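Local coordinates for putative uncharacterized protein (Pseudomonas phage 201phi2-1, PDB 3R4V), which is of unknown function but belongs to the phage tubulin-like family and is modelled with guanosine-5'-diphosphate bound, at residues V5-A10 and E170-V175; K36-V41 and V45-T50; L98-T103 and I131-T136; Q229-L234 and V240-P245. All blocks are in the same frame, centred on the assembly; numbering follows the deposited sequence.

Contacts 1, 2 and 4 all reach one mixed sheet, while contact 3 joins two helices. Contact 1 is core packing of helix 161-178 on strand 6-10, and contact 3, also buried, touches it where Ala10 meets Leu98 and Gly99. Contact 2 lies at the surface on strand 46-49, one edge of the sheet; contact 4 lies near the other edge, their centres about 38 Å apart. Both join a loop to a strand next to it in sequence. The chemistry of the four differs: contacts 1 and 2 are wholly apolar, contact 3 joins proline carbons to threonine methyls, and contact 4, in the tubulin-like C-terminal domain, adds weak hydrogen bonds and a water to its packing.

Contact 1: V5-A10 and E170-V175; sequences VCLIFA and EKIRKV
Ile172 sets CG1 beside its backbone N (chi1 -69°), which leaves CG2 anti to that N, and stretches its ethyl arm straight (chi2 180°), sending two methyl groups to two different residues of strand 6-10. The CG2 branch meets Leu7, with Ile172 CG2 3.5 Å from Leu7 CD2 where the side chains pass at a slant. The ethyl arm ends at the ring of Phe9: Ile172 CD1 lies 4.0 Å from Phe9 CE1 and 4.2 Å from Phe9 CZ, the two side chains approaching from opposite directions. Leu7 and Phe9 are two positions apart on the strand and together receive the one isoleucine. This is helix-on-sheet packing in the nucleotide-binding part of a tubulin-like fold, where strand 6-10 runs between parallel strands 28-32 and 84-89 and helix 161-178 lies against the sheet. The closest pair of CA atoms, Leu7 CA and Ile172 CA, is 9.0 Å apart. Ile172 also rests on Ile85 of the adjacent strand 84-89 and Phe116 of strand 113-119, one strand further across the sheet, whereas Phe9 packs against Val28 and Cys30. Polar residues of the helix bond elsewhere, Arg173 in a salt bridge with Asp23 and Lys171 in one with Glu167.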
loop_
_atom_site.group_PDB
_atom_site.type_symbol
_atom_site.label_atom_id
_atom_site.label_comp_id
_atom_site.label_asym_id
_atom_site.label_seq_id
_atom_site.Cartn_x
_atom_site.Cartn_y
_atom_site.Cartn_z
ATOM N N VAL A 5 17.282 1.912 -0.059
ATOM C CA VAL A 5 15.847 1.725 0.091
ATOM C C VAL A 5 15.563 0.777 1.238
ATOM O O VAL A 5 16.280 -0.212 1.450
ATOM C CB VAL A 5 15.207 1.178 -1.222
ATOM C CG1 VAL A 5 15.756 -0.188 -1.551
ATOM C CG2 VAL A 5 13.690 1.125 -1.116
ATOM N N CYS A 6 14.528 1.116 1.993
ATOM C CA CYS A 6 14.037 0.256 3.043
ATOM C C CYS A 6 12.606 -0.172 2.695
ATOM O O CYS A 6 11.753 0.663 2.383
ATOM C CB CYS A 6 14.091 1.008 4.371
ATOM S SG CYS A 6 13.328 0.152 5.729
ATOM N N LEU A 7 12.355 -1.478 2.736
ATOM C CA LEU A 7 11.036 -2.007 2.405
ATOM C C LEU A 7 10.309 -2.437 3.672
ATOM O O LEU A 7 10.827 -3.224 4.473
ATOM C CB LEU A 7 11.150 -3.193 1.446
ATOM C CG LEU A 7 11.787 -2.875 0.094
ATOM C CD1 LEU A 7 13.297 -3.071 0.174
ATOM C CD2 LEU A 7 11.206 -3.762 -0.976
ATOM N N ILE A 8 9.089 -1.938 3.830
ATOM C CA ILE A 8 8.319 -2.182 5.039
ATOM C C ILE A 8 7.009 -2.894 4.701
ATOM O O ILE A 8 6.274 -2.448 3.818
ATOM C CB ILE A 8 8.006 -0.852 5.720
ATOM C CG1 ILE A 8 9.310 -0.159 6.122
ATOM C CG2 ILE A 8 7.088 -1.068 6.922
ATOM C CD1 ILE A 8 9.172 1.331 6.328
ATOM N N PHE A 9 6.730 -3.995 5.399
ATOM C CA PHE A 9 5.532 -4.804 5.164
ATOM C C PHE A 9 4.769 -4.959 6.458
ATOM O O PHE A 9 5.367 -5.179 7.513
ATOM C CB PHE A 9 5.908 -6.206 4.657
ATOM C CG PHE A 9 6.603 -6.186 3.339
ATOM C CD1 PHE A 9 5.872 -6.259 2.161
ATOM C CD2 PHE A 9 7.972 -6.016 3.272
ATOM C CE1 PHE A 9 6.504 -6.200 0.931
ATOM C CE2 PHE A 9 8.612 -5.964 2.045
ATOM C CZ PHE A 9 7.876 -6.056 0.874
ATOM N N ALA A 10 3.446 -4.873 6.376
ATOM C CA ALA A 10 2.622 -4.909 7.582
ATOM C C ALA A 10 1.401 -5.788 7.404
ATOM O O ALA A 10 0.782 -5.807 6.340
ATOM C CB ALA A 10 2.196 -3.510 7.965
ATOM N N GLU A 170 6.454 -7.968 -8.222
ATOM C CA GLU A 170 7.135 -7.574 -9.462
ATOM C C GLU A 170 7.140 -6.058 -9.637
ATOM O O GLU A 170 8.093 -5.492 -10.182
ATOM C CB GLU A 170 6.532 -8.268 -10.680
ATOM C CG GLU A 170 6.944 -9.730 -10.818
ATOM C CD GLU A 170 8.432 -9.900 -11.086
ATOM O OE1 GLU A 170 9.020 -9.039 -11.775
ATOM O OE2 GLU A 170 9.015 -10.894 -10.605
ATOM N N LYS A 171 6.081 -5.397 -9.176
ATOM C CA LYS A 171 6.048 -3.937 -9.199
ATOM C C LYS A 171 7.020 -3.343 -8.190
ATOM O O LYS A 171 7.690 -2.351 -8.478
ATOM C CB LYS A 171 4.641 -3.412 -8.921
ATOM C CG LYS A 171 3.633 -3.655 -10.031
ATOM C CD LYS A 171 2.245 -3.304 -9.503
ATOM C CE LYS A 171 1.177 -3.301 -10.573
ATOM N NZ LYS A 171 -0.132 -2.912 -9.948
ATOM N N ILE A 172 7.099 -3.951 -7.005
ATOM C CA ILE A 172 8.033 -3.489 -5.992
ATOM C C ILE A 172 9.468 -3.550 -6.512
ATOM O O ILE A 172 10.250 -2.632 -6.297
ATOM C CB ILE A 172 7.898 -4.292 -4.692
ATOM C CG1 ILE A 172 6.553 -3.952 -4.040
ATOM C CG2 ILE A 172 9.035 -3.946 -3.743
ATOM C CD1 ILE A 172 6.288 -4.684 -2.748
ATOM N N ARG A 173 9.810 -4.638 -7.191
ATOM C CA ARG A 173 11.123 -4.751 -7.816
ATOM C C ARG A 173 11.416 -3.634 -8.822
ATOM O O ARG A 173 12.562 -3.196 -8.945
ATOM C CB ARG A 173 11.268 -6.104 -8.502
ATOM C CG ARG A 173 11.180 -7.266 -7.536
ATOM C CD ARG A 173 11.722 -8.522 -8.168
ATOM N NE ARG A 173 11.638 -9.657 -7.256
ATOM C CZ ARG A 173 12.550 -9.962 -6.335
ATOM N NH1 ARG A 173 13.633 -9.208 -6.173
ATOM N NH2 ARG A 173 12.369 -11.023 -5.561
ATOM N N LYS A 174 10.402 -3.194 -9.560
ATOM C CA LYS A 174 10.620 -2.091 -10.495
ATOM C C LYS A 174 10.929 -0.812 -9.720
ATOM O O LYS A 174 11.756 -0.015 -10.146
ATOM C CB LYS A 174 9.431 -1.891 -11.447
ATOM C CG LYS A 174 9.237 -3.006 -12.478
ATOM C CD LYS A 174 8.010 -2.736 -13.335
ATOM C CE LYS A 174 7.962 -3.625 -14.578
ATOM N NZ LYS A 174 7.981 -5.075 -14.278
ATOM N N VAL A 175 10.278 -0.615 -8.571
ATOM C CA VAL A 175 10.569 0.566 -7.760
ATOM C C VAL A 175 11.957 0.441 -7.125
ATOM O O VAL A 175 12.684 1.428 -7.020
ATOM C CB VAL A 175 9.491 0.819 -6.654
ATOM C CG1 VAL A 175 9.883 2.039 -5.821
ATOM C CG2 VAL A 175 8.151 1.038 -7.308
#

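Contact 2: K36-V41 and V45-T50; sequences KNVVDV and VNVTLT
Val38 and Val47 mark the nearest approach of two backbones that run in roughly opposite directions, their CA atoms 8.4 Å apart. That spacing is too wide for backbone pairing, and the two segments are joined through side chains instead. Residues 36-41 belong to the loop that leaves strand 28-32. The chain is extended at Val38 and enters a 3-10 turn at Asp40 and Val41. Residues 46-49 are extended throughout, and the alternation of the strand turns Val47 and Leu49 to the loop while Thr48 lies against Leu74 of helix 71-76.

A single methyl group of the loop serves both strand residues. Val38 has CG1 anti to its backbone N (chi1 177°), which leaves CG2 as the branch directed at the strand. Val38 CG2 lies 4.3 Å from Val47 CG1 and 4.5 Å from Leu49 CD2. Both separations are on the long side for methyl contacts, so the packing is light, and all three side chains remain partly exposed at the surface.

Strands 28-32 and 46-49 are parallel neighbours, so the chain between them has to travel back along the sheet, and residues 36-41 form part of that return. Strand 46-49 is the outermost strand at its end of the sheet and bonds through its backbone to strand 28-32. Val38 also touches Met15 of helix 11-18, and Asn37 donates a hydrogen bond from ND2 to Asn16 OD1, so the loop contacts both that helix and the edge strand.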
loop_
_atom_site.group_PDB
_atom_site.type_symbol
_atom_site.label_atom_id
_atom_site.label_comp_id
_atom_site.label_asym_id
_atom_site.label_seq_id
_atom_site.Cartn_x
_atom_site.Cartn_y
_atom_site.Cartn_z
ATOM N N LYS A 36 0.782 -15.459 12.790
ATOM C CA LYS A 36 -0.031 -16.338 11.950
ATOM C C LYS A 36 0.530 -16.466 10.535
ATOM O O LYS A 36 0.335 -17.483 9.866
ATOM C CB LYS A 36 -1.484 -15.856 11.905
ATOM C CG LYS A 36 -2.114 -15.687 13.278
ATOM C CD LYS A 36 -3.614 -15.442 13.191
ATOM C CE LYS A 36 -4.159 -14.885 14.502
ATOM N NZ LYS A 36 -3.800 -15.731 15.675
ATOM N N ASN A 37 1.242 -15.435 10.094
ATOM C CA ASN A 37 1.760 -15.387 8.730
ATOM C C ASN A 37 3.266 -15.534 8.617
ATOM O O ASN A 37 3.814 -15.441 7.524
ATOM C CB ASN A 37 1.328 -14.085 8.052
ATOM C CG ASN A 37 -0.139 -14.071 7.725
ATOM O OD1 ASN A 37 -0.979 -13.924 8.612
ATOM N ND2 ASN A 37 -0.465 -14.206 6.440
ATOM N N VAL A 38 3.935 -15.753 9.742
ATOM C CA VAL A 38 5.379 -15.947 9.731
ATOM C C VAL A 38 5.707 -17.336 9.210
ATOM O O VAL A 38 5.189 -18.325 9.727
ATOM C CB VAL A 38 5.979 -15.776 11.141
ATOM C CG1 VAL A 38 7.475 -16.065 11.122
ATOM C CG2 VAL A 38 5.697 -14.375 11.676
ATOM N N VAL A 39 6.549 -17.413 8.180
ATOM C CA VAL A 39 7.034 -18.706 7.685
ATOM C C VAL A 39 8.562 -18.764 7.696
ATOM O O VAL A 39 9.228 -17.759 7.952
ATOM C CB VAL A 39 6.491 -19.040 6.274
ATOM C CG1 VAL A 39 4.979 -19.171 6.311
ATOM C CG2 VAL A 39 6.911 -17.973 5.254
ATOM N N ASP A 40 9.110 -19.941 7.412
ATOM C CA ASP A 40 10.550 -20.163 7.501
ATOM C C ASP A 40 11.396 -19.161 6.712
ATOM O O ASP A 40 12.432 -18.709 7.199
ATOM C CB ASP A 40 10.903 -21.593 7.085
ATOM C CG ASP A 40 10.852 -22.574 8.249
ATOM O OD1 ASP A 40 10.018 -22.389 9.162
ATOM O OD2 ASP A 40 11.654 -23.530 8.249
ATOM N N VAL A 41 10.965 -18.822 5.500
ATOM C CA VAL A 41 11.748 -17.925 4.638
ATOM C C VAL A 41 11.963 -16.538 5.237
ATOM O O VAL A 41 12.880 -15.816 4.839
ATOM C CB VAL A 41 11.138 -17.767 3.222
ATOM C CG1 VAL A 41 11.205 -19.082 2.453
ATOM C CG2 VAL A 41 9.714 -17.231 3.300
ATOM N N VAL A 45 14.865 -12.057 6.632
ATOM C CA VAL A 45 14.558 -10.632 6.726
ATOM C C VAL A 45 14.228 -10.239 8.169
ATOM O O VAL A 45 14.232 -11.081 9.071
ATOM C CB VAL A 45 13.393 -10.237 5.796
ATOM C CG1 VAL A 45 13.718 -10.600 4.340
ATOM C CG2 VAL A 45 12.098 -10.893 6.241
ATOM N N ASN A 46 13.954 -8.959 8.386
ATOM C CA ASN A 46 13.568 -8.491 9.708
ATOM C C ASN A 46 12.091 -8.742 9.974
ATOM O O ASN A 46 11.243 -8.464 9.129
ATOM C CB ASN A 46 13.906 -7.008 9.874
ATOM C CG ASN A 46 15.391 -6.728 9.715
ATOM O OD1 ASN A 46 16.181 -7.009 10.612
ATOM N ND2 ASN A 46 15.773 -6.172 8.570
ATOM N N VAL A 47 11.789 -9.290 11.148
ATOM C CA VAL A 47 10.402 -9.478 11.555
ATOM C C VAL A 47 10.214 -9.004 12.985
ATOM O O VAL A 47 10.924 -9.445 13.890
ATOM C CB VAL A 47 9.971 -10.950 11.449
ATOM C CG1 VAL A 47 8.542 -11.111 11.930
ATOM C CG2 VAL A 47 10.114 -11.442 10.017
ATOM N N THR A 48 9.258 -8.102 13.184
ATOM C CA THR A 48 8.966 -7.596 14.516
ATOM C C THR A 48 7.472 -7.705 14.794
ATOM O O THR A 48 6.655 -7.202 14.027
ATOM C CB THR A 48 9.415 -6.135 14.670
ATOM O OG1 THR A 48 10.796 -6.014 14.298
ATOM C CG2 THR A 48 9.226 -5.664 16.107
ATOM N N LEU A 49 7.126 -8.386 15.884
ATOM C CA LEU A 49 5.730 -8.552 16.284
ATOM C C LEU A 49 5.428 -7.699 17.513
ATOM O O LEU A 49 6.189 -7.719 18.483
ATOM C CB LEU A 49 5.427 -10.022 16.598
ATOM C CG LEU A 49 5.822 -11.032 15.516
ATOM C CD1 LEU A 49 5.512 -12.447 15.980
ATOM C CD2 LEU A 49 5.129 -10.728 14.196
ATOM N N THR A 50 4.330 -6.942 17.454
ATOM C CA THR A 50 3.924 -6.095 18.568
ATOM C C THR A 50 3.553 -6.930 19.789
ATOM O O THR A 50 3.178 -8.100 19.673
ATOM C CB THR A 50 2.730 -5.176 18.203
ATOM O OG1 THR A 50 1.653 -5.966 17.686
ATOM C CG2 THR A 50 3.136 -4.154 17.152
#

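Contact 3: L98-T103 and I131-T136; sequences LGPLIT and IDTMKT
Pro100 is the one residue of 98-103 that touches residues 131-136, and two threonine methyls of helix 124-144 pack on it. Thr136 CG2 lies 3.7 Å from Pro100 CB, and Thr133 CG2 lies 4.0 Å from Pro100 CG, where the two side chains cross at about a right angle. In both threonines the methyl is anti to the backbone N and the hydroxyl lies beside it (chi1 of OG1 -53° in Thr133), which presents carbon to the proline.

The hydrogen bonds lie mostly within each helix. Thr136 OG1 donates to Asp132 O over 2.9 Å, tilted 34° from the carbonyl plane, and the N-H of the same residue reaches that oxygen from the opposite face. On the other helix Gly99 O is gripped twice by Thr103, through its N and through OG1 at 2.8 Å, the hydroxyl standing well above the carbonyl plane. Thr133 OG1 pairs with Asn129 O, one turn back, and with Leu90 O outside its helix. As Pro100 has no N-H to give to the preceding turn, the helix is kinked there.

This helix-helix packing lies beside the parallel part of the tubulin-like sheet, the Pro100 side chain about 9 Å from the bound guanosine-5'-diphosphate. Tyr88 of strand 84-89 touches Pro100 and Thr133. Arg60 of helix 60-67 touches Asp132 and Thr133 and bonds weakly to Thr136 OG1, while Ile131 and Met134 face helix 274-294.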
loop_
_atom_site.group_PDB
_atom_site.type_symbol
_atom_site.label_atom_id
_atom_site.label_comp_id
_atom_site.label_asym_id
_atom_site.label_seq_id
_atom_site.Cartn_x
_atom_site.Cartn_y
_atom_site.Cartn_z
ATOM N N LEU A 98 -0.925 -0.657 11.408
ATOM C CA LEU A 98 0.521 -0.516 11.434
ATOM C C LEU A 98 1.058 0.247 10.213
ATOM O O LEU A 98 1.927 1.119 10.348
ATOM C CB LEU A 98 1.200 -1.885 11.509
ATOM C CG LEU A 98 0.969 -2.629 12.823
ATOM C CD1 LEU A 98 1.504 -4.050 12.731
ATOM C CD2 LEU A 98 1.593 -1.858 13.975
ATOM N N GLY A 99 0.559 -0.104 9.029
ATOM C CA GLY A 99 1.030 0.490 7.777
ATOM C C GLY A 99 0.907 2.011 7.804
ATOM O O GLY A 99 1.897 2.731 7.658
ATOM N N PRO A 100 -0.315 2.516 8.004
ATOM C CA PRO A 100 -0.468 3.977 8.056
ATOM C C PRO A 100 0.225 4.672 9.241
ATOM O O PRO A 100 0.677 5.810 9.082
ATOM C CB PRO A 100 -1.984 4.167 8.098
ATOM C CG PRO A 100 -2.518 2.937 7.363
ATOM C CD PRO A 100 -1.610 1.828 7.850
ATOM N N LEU A 101 0.301 4.039 10.408
ATOM C CA LEU A 101 1.046 4.660 11.505
ATOM C C LEU A 101 2.514 4.834 11.123
ATOM O O LEU A 101 3.096 5.897 11.330
ATOM C CB LEU A 101 0.924 3.860 12.804
ATOM C CG LEU A 101 -0.466 3.949 13.444
ATOM C CD1 LEU A 101 -0.536 2.968 14.598
ATOM C CD2 LEU A 101 -0.776 5.377 13.918
ATOM N N ILE A 102 3.110 3.790 10.558
ATOM C CA ILE A 102 4.519 3.864 10.155
ATOM C C ILE A 102 4.677 4.918 9.056
ATOM O O ILE A 102 5.658 5.675 9.035
ATOM C CB ILE A 102 5.048 2.495 9.717
ATOM C CG1 ILE A 102 5.190 1.580 10.933
ATOM C CG2 ILE A 102 6.411 2.627 9.002
ATOM C CD1 ILE A 102 5.360 0.128 10.569
ATOM N N THR A 103 3.681 4.984 8.177
ATOM C CA THR A 103 3.668 5.942 7.068
ATOM C C THR A 103 3.691 7.368 7.620
ATOM O O THR A 103 4.445 8.218 7.145
ATOM C CB THR A 103 2.438 5.735 6.181
ATOM O OG1 THR A 103 2.508 4.433 5.585
ATOM C CG2 THR A 103 2.378 6.780 5.069
ATOM N N ILE A 131 -12.290 1.478 3.021
ATOM C CA ILE A 131 -12.723 2.876 3.040
ATOM C C ILE A 131 -12.035 3.673 4.142
ATOM O O ILE A 131 -11.475 4.741 3.893
ATOM C CB ILE A 131 -14.229 2.993 3.241
ATOM C CG1 ILE A 131 -14.966 2.418 2.031
ATOM C CG2 ILE A 131 -14.615 4.450 3.473
ATOM C CD1 ILE A 131 -16.417 2.095 2.317
ATOM N N ASP A 132 -12.083 3.155 5.370
ATOM C CA ASP A 132 -11.491 3.870 6.500
ATOM C C ASP A 132 -9.975 4.019 6.337
ATOM O O ASP A 132 -9.415 5.029 6.714
ATOM C CB ASP A 132 -11.824 3.211 7.841
ATOM C CG ASP A 132 -13.298 3.267 8.177
ATOM O OD1 ASP A 132 -14.027 4.114 7.608
ATOM O OD2 ASP A 132 -13.722 2.462 9.031
ATOM N N THR A 133 -9.314 3.026 5.753
ATOM C CA THR A 133 -7.868 3.110 5.572
ATOM C C THR A 133 -7.485 4.105 4.463
ATOM O O THR A 133 -6.513 4.866 4.614
ATOM C CB THR A 133 -7.258 1.724 5.346
ATOM O OG1 THR A 133 -7.690 0.863 6.410
ATOM C CG2 THR A 133 -5.746 1.804 5.374
ATOM N N MET A 134 -8.262 4.139 3.385
ATOM C CA MET A 134 -8.025 5.149 2.345
ATOM C C MET A 134 -8.232 6.547 2.949
ATOM O O MET A 134 -7.439 7.449 2.703
ATOM C CB MET A 134 -8.936 4.944 1.148
ATOM C CG MET A 134 -8.541 3.751 0.265
ATOM S SD MET A 134 -6.939 3.999 -0.541
ATOM C CE MET A 134 -7.439 5.217 -1.760
ATOM N N LYS A 135 -9.300 6.707 3.731
ATOM C CA LYS A 135 -9.553 7.984 4.420
ATOM C C LYS A 135 -8.412 8.341 5.368
ATOM O O LYS A 135 -7.991 9.500 5.439
ATOM C CB LYS A 135 -10.872 7.927 5.194
ATOM C CG LYS A 135 -12.103 8.064 4.315
ATOM C CD LYS A 135 -13.382 7.932 5.147
ATOM C CE LYS A 135 -14.627 8.118 4.295
ATOM N NZ LYS A 135 -14.838 9.560 3.927
ATOM N N THR A 136 -7.909 7.343 6.096
ATOM C CA THR A 136 -6.714 7.514 6.928
ATOM C C THR A 136 -5.550 8.089 6.131
ATOM O O THR A 136 -4.897 9.042 6.565
ATOM C CB THR A 136 -6.280 6.161 7.566
ATOM O OG1 THR A 136 -7.280 5.735 8.506
ATOM C CG2 THR A 136 -4.968 6.303 8.298
#

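Contact 4: Q229-L234 and V240-P245; sequences QLSLYL and VAFGTP
Gln229 of the strand and Phe242 of the loop meet as amide on ring, NE2 standing over one face of the phenyl group at 3.5 Å from Phe242 CE1, with the two planes 22° apart. The same nitrogen gives a weak hydrogen bond of 3.3 Å to Phe242 O, nearly straight at 162°. The glutamine is extended, with CG anti to the backbone N (chi1 -157°), and its other amide atom lies against Pro245, OE1 being 3.5 Å from Pro245 CG. At the ring edge, in its plane, Tyr233 OH comes within 3.7 Å of Phe242 CE2. That hydroxyl is also the acceptor of a weak, long bond from Val240 N at 3.5 Å. A water bridges the two segments beside it, 3.0 Å from Tyr233 OH and donating to Val240 O at 3.0 Å.

Farther out, Ala241 centres an inverse gamma turn, and Gly243 takes up a positive phi. His266 of strand 264-270 meets the Phe242 ring edge-to-face and bonds to Ser231 OG, while Arg248 NH1 is a second donor to Phe242 O. Strands 228-233 and 247-252 are parallel, and residues 240-245, in the connection between them, run back nearly antiparallel to the first. All belong to the phage tubulin-like C-terminal domain, where strand 247-252 is outermost.

Between these segments the polar links are weak or pass through water, so packing of Phe242 and Pro245 on Gln229 probably contributes much of the hold, with Arg248 adding a bond from outside; the weak bonds probably bias the orientation of the glutamine amide and tyrosine hydroxyl.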
loop_
_atom_site.group_PDB
_atom_site.type_symbol
_atom_site.label_atom_id
_atom_site.label_comp_id
_atom_site.label_asym_id
_atom_site.label_seq_id
_atom_site.Cartn_x
_atom_site.Cartn_y
_atom_site.Cartn_z
ATOM N N GLN A 229 5.923 12.569 -13.207
ATOM C CA GLN A 229 6.262 11.441 -14.067
ATOM C C GLN A 229 7.759 11.177 -14.001
ATOM O O GLN A 229 8.554 12.111 -14.060
ATOM C CB GLN A 229 5.898 11.849 -15.489
ATOM C CG GLN A 229 5.636 10.758 -16.495
ATOM C CD GLN A 229 4.912 11.333 -17.699
ATOM O OE1 GLN A 229 3.703 11.575 -17.651
ATOM N NE2 GLN A 229 5.660 11.608 -18.766
ATOM N N LEU A 230 8.143 9.911 -13.884
ATOM C CA LEU A 230 9.551 9.527 -13.987
ATOM C C LEU A 230 9.658 8.401 -15.012
ATOM O O LEU A 230 8.943 7.412 -14.904
ATOM C CB LEU A 230 10.050 9.050 -12.628
ATOM C CG LEU A 230 11.424 9.510 -12.160
ATOM C CD1 LEU A 230 11.493 9.508 -10.646
ATOM C CD2 LEU A 230 12.499 8.612 -12.754
ATOM N N SER A 231 10.527 8.561 -16.012
ATOM C CA SER A 231 10.705 7.540 -17.047
ATOM C C SER A 231 12.127 6.987 -17.052
ATOM O O SER A 231 13.088 7.748 -16.967
ATOM C CB SER A 231 10.375 8.111 -18.431
ATOM O OG SER A 231 8.994 8.442 -18.518
ATOM N N LEU A 232 12.251 5.660 -17.135
ATOM C CA LEU A 232 13.549 5.018 -17.312
ATOM C C LEU A 232 13.643 4.420 -18.707
ATOM O O LEU A 232 12.710 3.770 -19.168
ATOM C CB LEU A 232 13.755 3.917 -16.276
ATOM C CG LEU A 232 13.790 4.377 -14.811
ATOM C CD1 LEU A 232 13.980 3.188 -13.886
ATOM C CD2 LEU A 232 14.895 5.411 -14.609
ATOM N N TYR A 233 14.773 4.632 -19.375
ATOM C CA TYR A 233 14.978 4.075 -20.706
ATOM C C TYR A 233 16.307 3.341 -20.780
ATOM O O TYR A 233 17.327 3.850 -20.322
ATOM C CB TYR A 233 14.990 5.182 -21.764
ATOM C CG TYR A 233 13.676 5.900 -22.005
ATOM C CD1 TYR A 233 12.722 5.368 -22.861
ATOM C CD2 TYR A 233 13.408 7.119 -21.401
ATOM C CE1 TYR A 233 11.531 6.026 -23.105
ATOM C CE2 TYR A 233 12.218 7.794 -21.640
ATOM C CZ TYR A 233 11.282 7.237 -22.492
ATOM O OH TYR A 233 10.095 7.886 -22.736
ATOM N N LEU A 234 16.301 2.158 -21.383
ATOM C CA LEU A 234 17.542 1.439 -21.664
ATOM C C LEU A 234 18.155 1.940 -22.969
ATOM O O LEU A 234 19.369 2.101 -23.076
ATOM C CB LEU A 234 17.284 -0.066 -21.745
ATOM C CG LEU A 234 18.488 -0.966 -22.028
ATOM C CD1 LEU A 234 19.619 -0.682 -21.057
ATOM C CD2 LEU A 234 18.072 -2.424 -21.943
ATOM N N VAL A 240 11.034 9.968 -25.369
ATOM C CA VAL A 240 10.054 10.898 -25.914
ATOM C C VAL A 240 9.362 11.646 -24.781
ATOM O O VAL A 240 8.794 11.033 -23.878
ATOM C CB VAL A 240 8.995 10.172 -26.760
ATOM C CG1 VAL A 240 7.839 11.106 -27.075
ATOM C CG2 VAL A 240 9.617 9.629 -28.038
ATOM N N ALA A 241 9.423 12.972 -24.823
ATOM C CA ALA A 241 8.807 13.788 -23.785
ATOM C C ALA A 241 7.301 13.863 -23.994
ATOM O O ALA A 241 6.789 14.846 -24.522
ATOM C CB ALA A 241 9.415 15.188 -23.781
ATOM N N PHE A 242 6.594 12.822 -23.571
ATOM C CA PHE A 242 5.158 12.723 -23.809
ATOM C C PHE A 242 4.355 13.147 -22.584
ATOM O O PHE A 242 4.912 13.354 -21.504
ATOM C CB PHE A 242 4.794 11.287 -24.168
ATOM C CG PHE A 242 5.074 10.306 -23.067
ATOM C CD1 PHE A 242 4.169 10.122 -22.040
ATOM C CD2 PHE A 242 6.247 9.570 -23.060
ATOM C CE1 PHE A 242 4.424 9.222 -21.027
ATOM C CE2 PHE A 242 6.510 8.668 -22.046
ATOM C CZ PHE A 242 5.595 8.495 -21.029
ATOM N N GLY A 243 3.042 13.262 -22.755
ATOM C CA GLY A 243 2.157 13.589 -21.653
ATOM C C GLY A 243 2.169 15.055 -21.258
ATOM O O GLY A 243 2.887 15.863 -21.857
ATOM N N THR A 244 1.372 15.390 -20.244
ATOM C CA THR A 244 1.262 16.751 -19.720
ATOM C C THR A 244 1.485 16.867 -18.199
ATOM O O THR A 244 0.821 17.660 -17.529
ATOM C CB THR A 244 -0.129 17.340 -20.036
ATOM O OG1 THR A 244 -1.127 16.331 -19.828
ATOM C CG2 THR A 244 -0.197 17.815 -21.473
ATOM N N PRO A 245 2.416 16.081 -17.641
ATOM C CA PRO A 245 2.607 16.204 -16.194
ATOM C C PRO A 245 3.220 17.547 -15.823
ATOM O O PRO A 245 3.825 18.213 -16.668
ATOM C CB PRO A 245 3.601 15.090 -15.885
ATOM C CG PRO A 245 4.377 14.935 -17.139
ATOM C CD PRO A 245 3.398 15.167 -18.250
HETATM O O HOH W 1 9.748 10.436 -21.111
#